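Local structure of glutathione S-transferase, N-terminal domain protein (Pseudomonas putida, 4NAX) at residues T28-K33 and F88-I93; G134-H137 and E143-D146; R190-V193 and N197-D200. The protein binds oxidized glutathione disulfide and, as a member of the glutathione S-transferase superfamily, probably has transferase activity. All blocks are in the same frame, centred on the assembly; numbering follows the deposited sequence. Where two conformers were deposited one is given.

Contact 1 of 3, residues T28-K33 and F88-I93; sequences TPNGVK and FESGAI. With GDS (oxidized glutathione disulfide), chain C.
K33 and S90 join two helix starts through a buried polar contact in the glutathione site, within the thioredoxin-like N-terminal domain. K33 NZ donates to S90 OG across 2.9 Å, and the same ammonium group donates to OD1 of N30, three residues back in its own segment, meeting that oxygen 23° off the carbonyl plane. The lysine chain runs extended beyond CG and lays CD alongside the serine, 3.4 Å from S90 OG. That hydroxyl lies between its backbone N and carbonyl carbon (chi1 68°), a position from which it faces both the ammonium and the ligand: it donates its proton to GDS OE8 over a short 2.5 Å. The other oxygen of this carboxylate, OE7, takes an almost straight bond from S90 N (2.8 Å, 174°), at the first turn of helix 90-101, whose N-terminal end would probably favour the negative charge. E89, the N-cap residue, accepts from the ligand's amino group, GDS N6 to E89 OE1 2.7 Å. With OD1 taken by K33 and by W188 of helix 180-193, the amide of N30 turns ND2 to GDS OE4, 2.8 Å away, at the other half of the disulfide. An alanine in place of K33 would remove the amine that N30 OD1, S90 OG and Q122 OE1 share, and would probably leave the serine hydroxyl without its donor and the asparagine oxygen to W188. T28 caps its own helix start, OG1 accepting from G31 N, and the same oxygen lies 3.3 Å from GDS SG5. Around these helix starts, helix 109-137 supplies Q122, strand 73-76 packs on I93, and W118 of the second subunit meets F88 edge-to-face.

Contact 2 of 3, residues G134-H137 and E143-D146; sequences GFFH and EYED. With FMT (formic acid), chain E.
F135 and F136, in the last turn of helix 109-137, meet the ring of Y144 from the loop that follows, forming a three-ring aromatic cluster. F135 has CG anti to its backbone N (chi1 -176°) and turns a ring edge to the tyrosine's face in an offset edge-to-face pair, with centroids 5.9 Å apart and planes at 78°. Its CZ lies 3.5 Å from Y144 OH, which sits at the phenylalanine's edge near the ring plane. F136 takes the other course, CG anti to the carbonyl carbon (chi1 -71°), and brings CE1 to 3.9 Å from Y144 CD2. One face of its ring is covered by F135 CD2, 3.6 Å above the plane, so the two phenylalanines also pack on each other. The side chain of H137 leaves its backbone away from 143-146, and its ND1 donates to O2 of a formic acid at 2.6 Å, a molecule also held by K147 and R150. The chemistry across the two segments is therefore aromatic and apolar, whereas the cationic partners of the rings come from the second subunit: its R148 makes a cation-pi contact with Y144 and its R152 another with F135, which implies that the cluster also serves the dimer interface.

Contact 3 of 3, residues R190-V193 and N197-D200; sequences RNLV and NARD
V193, the last residue of helix 180-193, and R199 pack against each other in the chain reversal that follows the helix's C-terminal end, and their CA atoms are 4.4 Å apart. The side chain of R199 can be followed outward. Its CB lies 3.9 Å from V193 O and also reaches V193 CB. Beyond it, CG is anti to the backbone N (chi1 -163°), and the chain stays extended as far as NE, which brings the guanidinium obliquely across the valine side chain. At the tip, NH1 comes to 4.0 Å from V193 CG2, a van der Waals contact with a methyl group. The arginine is deposited in two conformers, and this path describes one of them. The turn is made at N197, whose backbone lies in the left-handed region (phi 58°, psi 36°); just past it, A198 N donates to L192 O over 3.2 Å, nearly on the line of the carbonyl bond. This satisfies a carbonyl in the last turn of the helix. The methyl of A198 lies close beside the same oxygen and touches L192 CD1 at 4.0 Å, so apolar contact accompanies the polar link. A water accepts from R199 N at 3.1 Å and makes a weak bond to V193 O, bridging the next pair of backbone groups. Among the surrounding elements, L192 and A198 both rest on V133 of helix 109-137, with F130 of that helix also against L192, while F204, in the loop before helix 208-219, packs against both V193 and R199.

Contacts 1 and 3 are largely buried, although N197 and R199 bring contact 3 to the surface; contact 2 is only partly buried, its centre about 24 Å from the centre of the chain. Polar and charged groups dominate contact 1, in the N-terminal domain beside the disulfide ligand, whereas rings make contact 2 and backbone bonding with aliphatic packing makes contact 3, both in the C-terminal domain. Contacts 1 and 2 also touch the second subunit. Contact 3 lies between its companions: helix 180-193 carries N191 against P29 of contact 1, and N197 O probably accepts a hydrogen bond from H137 NE2 of contact 2, tying the end of helix 109-137 to the loop that follows helix 180-193.

Contact 1 of 3, residues T28-K33 and F88-I93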
loop_
_atom_site.group_PDB
_atom_site.type_symbol
_atom_site.label_atom_id
_atom_site.label_comp_id
_atom_site.label_asym_id
_atom_site.label_seq_id
_atom_site.Cartn_x
_atom_site.Cartn_y
_atom_site.Cartn_z
ATOM N N THR A 28 8.916 -14.884 1.744
ATOM C CA THR A 28 9.402 -13.661 1.145
ATOM C C THR A 28 8.958 -12.539 2.082
ATOM O O THR A 28 8.124 -12.760 2.947
ATOM C CB THR A 28 8.712 -13.408 -0.186
ATOM O OG1 THR A 28 7.302 -13.304 0.061
ATOM C CG2 THR A 28 8.950 -14.505 -1.201
ATOM N N PRO A 29 9.463 -11.313 1.906
ATOM C CA PRO A 29 9.075 -10.297 2.868
ATOM C C PRO A 29 7.580 -10.033 2.905
ATOM O O PRO A 29 7.069 -9.679 3.954
ATOM C CB PRO A 29 9.858 -9.048 2.409
ATOM C CG PRO A 29 10.289 -9.366 0.992
ATOM C CD PRO A 29 10.550 -10.850 1.037
ATOM N N ASN A 30 6.893 -10.153 1.771
ATOM C CA ASN A 30 5.444 -10.001 1.775
ATOM C C ASN A 30 4.686 -11.221 2.266
ATOM O O ASN A 30 3.708 -11.092 2.981
ATOM C CB ASN A 30 4.961 -9.555 0.408
ATOM C CG ASN A 30 5.506 -8.192 0.062
ATOM O OD1 ASN A 30 5.465 -7.274 0.891
ATOM N ND2 ASN A 30 6.029 -8.042 -1.135
ATOM N N GLY A 31 5.123 -12.416 1.870
ATOM C CA GLY A 31 4.480 -13.632 2.329
ATOM C C GLY A 31 4.547 -13.784 3.830
ATOM O O GLY A 31 3.566 -14.157 4.473
ATOM N N VAL A 32 5.722 -13.498 4.405
ATOM C CA VAL A 32 5.889 -13.726 5.835
ATOM C C VAL A 32 5.091 -12.738 6.685
ATOM O O VAL A 32 4.808 -13.015 7.833
ATOM C CB VAL A 32 7.362 -13.777 6.279
ATOM C CG1 VAL A 32 8.128 -14.837 5.505
ATOM C CG2 VAL A 32 8.028 -12.418 6.199
ATOM N N LYS A 33 4.688 -11.593 6.135
ATOM C CA LYS A 33 3.799 -10.714 6.895
ATOM C C LYS A 33 2.585 -11.550 7.329
ATOM O O LYS A 33 2.116 -11.424 8.460
ATOM C CB LYS A 33 3.296 -9.563 6.034
ATOM C CG LYS A 33 4.327 -8.559 5.568
ATOM C CD LYS A 33 3.672 -7.600 4.591
ATOM C CE LYS A 33 4.624 -6.635 3.905
ATOM N NZ LYS A 33 3.880 -5.826 2.871
ATOM N N PHE A 88 -6.275 -11.034 -1.767
ATOM C CA PHE A 88 -4.846 -10.834 -1.982
ATOM C C PHE A 88 -4.456 -9.430 -1.506
ATOM O O PHE A 88 -5.304 -8.665 -1.062
ATOM C CB PHE A 88 -4.442 -11.190 -3.414
ATOM C CG PHE A 88 -5.052 -10.320 -4.472
ATOM C CD1 PHE A 88 -6.272 -10.662 -5.043
ATOM C CD2 PHE A 88 -4.425 -9.181 -4.886
ATOM C CE1 PHE A 88 -6.854 -9.867 -6.002
ATOM C CE2 PHE A 88 -4.995 -8.378 -5.857
ATOM C CZ PHE A 88 -6.208 -8.731 -6.419
ATOM N N GLU A 89 -3.159 -9.142 -1.605
ATOM C CA GLU A 89 -2.460 -7.970 -1.062
ATOM C C GLU A 89 -2.167 -8.178 0.416
ATOM O O GLU A 89 -3.076 -8.176 1.257
ATOM C CB GLU A 89 -3.178 -6.640 -1.273
ATOM C CG GLU A 89 -3.237 -6.209 -2.721
ATOM C CD GLU A 89 -1.879 -5.852 -3.296
ATOM O OE1 GLU A 89 -1.031 -5.300 -2.547
ATOM O OE2 GLU A 89 -1.680 -6.123 -4.510
ATOM N N SER A 90 -0.886 -8.344 0.738
ATOM C CA SER A 90 -0.480 -8.571 2.114
ATOM C C SER A 90 -1.093 -7.587 3.094
ATOM O O SER A 90 -1.585 -7.981 4.153
ATOM C CB SER A 90 1.038 -8.575 2.219
ATOM O OG SER A 90 1.592 -7.303 1.978
ATOM N N GLY A 91 -1.062 -6.296 2.764
ATOM C CA GLY A 91 -1.581 -5.291 3.678
ATOM C C GLY A 91 -3.087 -5.393 3.885
ATOM O O GLY A 91 -3.584 -5.081 4.977
ATOM N N ALA A 92 -3.824 -5.788 2.843
ATOM C CA ALA A 92 -5.265 -6.019 2.974
ATOM C C ALA A 92 -5.532 -7.236 3.851
ATOM O O ALA A 92 -6.429 -7.231 4.697
ATOM C CB ALA A 92 -5.953 -6.159 1.627
ATOM N N ILE A 93 -4.763 -8.305 3.645
ATOM C CA ILE A 93 -4.873 -9.507 4.460
ATOM C C ILE A 93 -4.554 -9.212 5.926
ATOM O O ILE A 93 -5.254 -9.708 6.803
ATOM C CB ILE A 93 -3.991 -10.630 3.889
ATOM C CG1 ILE A 93 -4.471 -11.033 2.481
ATOM C CG2 ILE A 93 -3.986 -11.825 4.834
ATOM C CD1 ILE A 93 -3.438 -11.826 1.690
HETATM N N1 GDS C . 8.549 -9.048 -10.549
HETATM C CA1 GDS C . 9.421 -8.735 -9.419
HETATM C C1 GDS C . 10.592 -7.884 -9.857
HETATM O OE1 GDS C . 11.175 -7.200 -8.983
HETATM O OE2 GDS C . 10.957 -7.874 -11.053
HETATM C CB1 GDS C . 9.932 -10.041 -8.798
HETATM C CG1 GDS C . 10.509 -9.890 -7.384
HETATM C CD1 GDS C . 9.445 -9.495 -6.392
HETATM O O1 GDS C . 8.280 -9.794 -6.576
HETATM N N2 GDS C . 9.872 -8.801 -5.345
HETATM C CA2 GDS C . 9.005 -8.400 -4.255
HETATM C C2 GDS C . 8.908 -6.900 -4.162
HETATM O O2 GDS C . 9.888 -6.191 -4.360
HETATM C CB2 GDS C . 9.541 -8.948 -2.932
HETATM S SG2 GDS C . 9.448 -10.726 -2.757
HETATM N N3 GDS C . 7.726 -6.401 -3.808
HETATM C CA3 GDS C . 7.488 -4.972 -3.693
HETATM C C3 GDS C . 6.466 -4.591 -2.644
HETATM O OE3 GDS C . 5.891 -3.494 -2.807
HETATM O OE4 GDS C . 6.322 -5.342 -1.674
HETATM N N4 GDS C . 6.166 -11.897 -7.050
HETATM C CA4 GDS C . 5.848 -12.787 -8.145
HETATM C C4 GDS C . 6.045 -12.166 -9.500
HETATM O OE5 GDS C . 5.833 -12.871 -10.530
HETATM O OE6 GDS C . 6.459 -10.979 -9.548
HETATM C C5 GDS C . 5.474 -11.938 -5.918
HETATM O O5 GDS C . 4.524 -12.700 -5.771
HETATM C CA5 GDS C . 5.929 -11.033 -4.795
HETATM N N5 GDS C . 4.773 -10.433 -4.137
HETATM C CB5 GDS C . 6.737 -11.872 -3.804
HETATM S SG5 GDS C . 7.293 -10.991 -2.344
HETATM C CA6 GDS C . 1.804 -6.761 -2.784
HETATM C C6 GDS C . 1.553 -7.299 -1.407
HETATM O OE7 GDS C . 1.027 -8.434 -1.303
HETATM O OE8 GDS C . 1.878 -6.578 -0.435
HETATM N N6 GDS C . 1.670 -5.290 -2.768
HETATM C CB6 GDS C . 3.200 -7.166 -3.261
HETATM C CG6 GDS C . 3.322 -8.685 -3.415
HETATM C CD6 GDS C . 4.617 -9.108 -4.054
HETATM O O6 GDS C . 5.464 -8.288 -4.425
#

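Contact 2 of 3, residues G134-H137 and E143-D146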
loop_
_atom_site.group_PDB
_atom_site.type_symbol
_atom_site.label_atom_id
_atom_site.label_comp_id
_atom_site.label_asym_id
_atom_site.label_seq_id
_atom_site.Cartn_x
_atom_site.Cartn_y
_atom_site.Cartn_z
ATOM N N GLY A 134 16.798 -4.211 -3.904
ATOM C CA GLY A 134 17.078 -5.594 -4.208
ATOM C C GLY A 134 17.370 -5.780 -5.693
ATOM O O GLY A 134 18.349 -6.444 -6.073
ATOM N N PHE A 135 16.559 -5.177 -6.557
ATOM C CA PHE A 135 16.796 -5.330 -7.990
ATOM C C PHE A 135 18.168 -4.797 -8.406
ATOM O O PHE A 135 18.890 -5.455 -9.164
ATOM C CB PHE A 135 15.723 -4.654 -8.840
ATOM C CG PHE A 135 15.922 -4.900 -10.303
ATOM C CD1 PHE A 135 15.723 -6.175 -10.821
ATOM C CD2 PHE A 135 16.407 -3.906 -11.139
ATOM C CE1 PHE A 135 15.983 -6.439 -12.156
ATOM C CE2 PHE A 135 16.658 -4.165 -12.470
ATOM C CZ PHE A 135 16.444 -5.428 -12.978
ATOM N N PHE A 136 18.518 -3.606 -7.919
ATOM C CA PHE A 136 19.728 -2.903 -8.351
ATOM C C PHE A 136 21.002 -3.232 -7.586
ATOM O O PHE A 136 22.091 -2.770 -7.957
ATOM C CB PHE A 136 19.483 -1.388 -8.394
ATOM C CG PHE A 136 18.584 -0.968 -9.528
ATOM C CD1 PHE A 136 19.038 -1.041 -10.845
ATOM C CD2 PHE A 136 17.288 -0.538 -9.302
ATOM C CE1 PHE A 136 18.226 -0.689 -11.892
ATOM C CE2 PHE A 136 16.464 -0.173 -10.354
ATOM C CZ PHE A 136 16.937 -0.240 -11.653
ATOM N N HIS A 137 20.880 -4.054 -6.544
ATOM C CA HIS A 137 22.047 -4.482 -5.767
ATOM C C HIS A 137 22.222 -5.992 -5.641
ATOM O O HIS A 137 23.333 -6.465 -5.430
ATOM C CB HIS A 137 22.016 -3.866 -4.364
ATOM C CG HIS A 137 23.229 -4.186 -3.547
ATOM N ND1 HIS A 137 24.500 -3.817 -3.927
ATOM C CD2 HIS A 137 23.368 -4.869 -2.388
ATOM C CE1 HIS A 137 25.366 -4.242 -3.027
ATOM N NE2 HIS A 137 24.704 -4.883 -2.083
ATOM N N GLU A 143 24.215 -5.558 -12.108
ATOM C CA GLU A 143 25.216 -5.630 -13.160
ATOM C C GLU A 143 25.229 -4.399 -14.048
ATOM O O GLU A 143 26.128 -4.229 -14.870
ATOM C CB GLU A 143 24.973 -6.891 -14.002
ATOM C CG GLU A 143 25.089 -8.188 -13.214
ATOM C CD GLU A 143 26.475 -8.432 -12.630
ATOM O OE1 GLU A 143 27.471 -7.983 -13.227
ATOM O OE2 GLU A 143 26.560 -9.098 -11.583
ATOM N N TYR A 144 24.233 -3.531 -13.899
ATOM C CA TYR A 144 24.133 -2.364 -14.767
ATOM C C TYR A 144 25.223 -1.360 -14.387
ATOM O O TYR A 144 25.398 -1.017 -13.231
ATOM C CB TYR A 144 22.786 -1.679 -14.630
ATOM C CG TYR A 144 21.545 -2.489 -15.010
ATOM C CD1 TYR A 144 21.594 -3.830 -15.407
ATOM C CD2 TYR A 144 20.299 -1.890 -14.925
ATOM C CE1 TYR A 144 20.436 -4.527 -15.733
ATOM C CE2 TYR A 144 19.148 -2.568 -15.256
ATOM C CZ TYR A 144 19.210 -3.891 -15.650
ATOM O OH TYR A 144 18.032 -4.544 -15.973
ATOM N N GLU A 145 25.969 -0.906 -15.380
ATOM C CA GLU A 145 27.102 -0.020 -15.126
ATOM C C GLU A 145 26.693 1.363 -14.602
ATOM O O GLU A 145 27.377 1.911 -13.715
ATOM C CB GLU A 145 27.949 0.101 -16.393
ATOM C CG GLU A 145 29.003 -1.001 -16.531
ATOM C CD GLU A 145 28.489 -2.297 -17.145
ATOM O OE1 GLU A 145 29.311 -3.219 -17.361
ATOM O OE2 GLU A 145 27.269 -2.410 -17.415
ATOM N N ASP A 146 25.600 1.910 -15.139
ATOM C CA ASP A 146 25.069 3.207 -14.704
ATOM C C ASP A 146 24.388 2.989 -13.361
ATOM O O ASP A 146 23.365 2.301 -13.281
ATOM C CB ASP A 146 24.084 3.753 -15.755
ATOM C CG ASP A 146 23.402 5.070 -15.359
ATOM O OD1 ASP A 146 23.698 5.665 -14.309
ATOM O OD2 ASP A 146 22.515 5.514 -16.146
HETATM C C FMT E . 25.381 -2.701 -7.171
HETATM O O1 FMT E . 25.754 -1.860 -7.973
HETATM O O2 FMT E . 25.410 -2.368 -5.886
#

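Contact 3 of 3, residues R190-V193 and N197-D200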
loop_
_atom_site.group_PDB
_atom_site.type_symbol
_atom_site.label_atom_id
_atom_site.label_comp_id
_atom_site.label_asym_id
_atom_site.label_seq_id
_atom_site.Cartn_x
_atom_site.Cartn_y
_atom_site.Cartn_z
ATOM N N ARG A 190 14.428 -6.472 7.570
ATOM C CA ARG A 190 15.267 -7.675 7.577
ATOM C C ARG A 190 15.734 -8.039 6.163
ATOM O O ARG A 190 16.916 -8.325 5.939
ATOM C CB ARG A 190 14.507 -8.850 8.179
ATOM C CG ARG A 190 15.265 -10.164 8.104
ATOM C CD ARG A 190 14.468 -11.315 8.679
ATOM N NE ARG A 190 15.122 -12.598 8.474
ATOM C CZ ARG A 190 14.843 -13.459 7.495
ATOM N NH1 ARG A 190 13.885 -13.232 6.609
ATOM N NH2 ARG A 190 15.525 -14.583 7.419
ATOM N N ASN A 191 14.815 -8.046 5.207
ATOM C CA ASN A 191 15.172 -8.453 3.860
ATOM C C ASN A 191 16.230 -7.545 3.238
ATOM O O ASN A 191 17.130 -8.018 2.536
ATOM C CB ASN A 191 13.938 -8.495 2.961
ATOM C CG ASN A 191 14.067 -9.516 1.860
ATOM O OD1 ASN A 191 14.354 -10.674 2.129
ATOM N ND2 ASN A 191 13.833 -9.103 0.632
ATOM N N LEU A 192 16.110 -6.242 3.502
ATOM C CA LEU A 192 17.036 -5.270 2.976
ATOM C C LEU A 192 18.452 -5.532 3.480
ATOM O O LEU A 192 19.419 -5.458 2.705
ATOM C CB LEU A 192 16.572 -3.866 3.345
ATOM C CG LEU A 192 17.414 -2.692 2.865
ATOM C CD1 LEU A 192 17.357 -2.567 1.362
ATOM C CD2 LEU A 192 16.923 -1.419 3.531
ATOM N N VAL A 193 18.586 -5.813 4.773
ATOM C CA VAL A 193 19.907 -5.928 5.390
ATOM C C VAL A 193 20.488 -7.338 5.395
ATOM O O VAL A 193 21.695 -7.491 5.550
ATOM C CB VAL A 193 19.942 -5.305 6.806
ATOM C CG1 VAL A 193 19.469 -3.861 6.742
ATOM C CG2 VAL A 193 19.156 -6.106 7.824
ATOM N N ASN A 197 21.748 -8.042 1.040
ATOM C CA ASN A 197 23.139 -7.676 1.297
ATOM C C ASN A 197 23.387 -6.155 1.212
ATOM O O ASN A 197 24.429 -5.704 0.725
ATOM C CB ASN A 197 24.084 -8.356 0.285
ATOM C CG ASN A 197 24.046 -9.867 0.322
ATOM O OD1 ASN A 197 24.154 -10.509 -0.723
ATOM N ND2 ASN A 197 23.939 -10.450 1.508
ATOM N N ALA A 198 22.406 -5.366 1.652
ATOM C CA ALA A 198 22.454 -3.910 1.487
ATOM C C ALA A 198 22.713 -3.147 2.776
ATOM O O ALA A 198 22.537 -1.935 2.841
ATOM C CB ALA A 198 21.179 -3.410 0.826
ATOM N N ARG A 199 23.159 -3.860 3.795
ATOM C CA ARG A 199 23.409 -3.246 5.092
ATOM C C ARG A 199 24.359 -2.031 5.008
ATOM O O ARG A 199 24.057 -0.939 5.510
ATOM C CB ARG A 199 23.947 -4.312 6.035
ATOM C CG ARG A 199 23.869 -3.916 7.477
ATOM C CD ARG A 199 24.561 -4.917 8.365
ATOM N NE ARG A 199 24.232 -4.541 9.722
ATOM C CZ ARG A 199 23.244 -5.083 10.414
ATOM N NH1 ARG A 199 22.525 -6.066 9.887
ATOM N NH2 ARG A 199 22.992 -4.654 11.639
ATOM N N ASP A 200 25.495 -2.215 4.345
ATOM C CA ASP A 200 26.461 -1.136 4.184
ATOM C C ASP A 200 25.959 -0.088 3.181
ATOM O O ASP A 200 26.104 1.126 3.397
ATOM C CB ASP A 200 27.820 -1.697 3.739
ATOM C CG ASP A 200 28.508 -2.535 4.820
ATOM O OD1 ASP A 200 28.067 -2.536 5.994
ATOM O OD2 ASP A 200 29.511 -3.203 4.488
HETATM O O HOH W 1 24.614 -6.584 3.958
#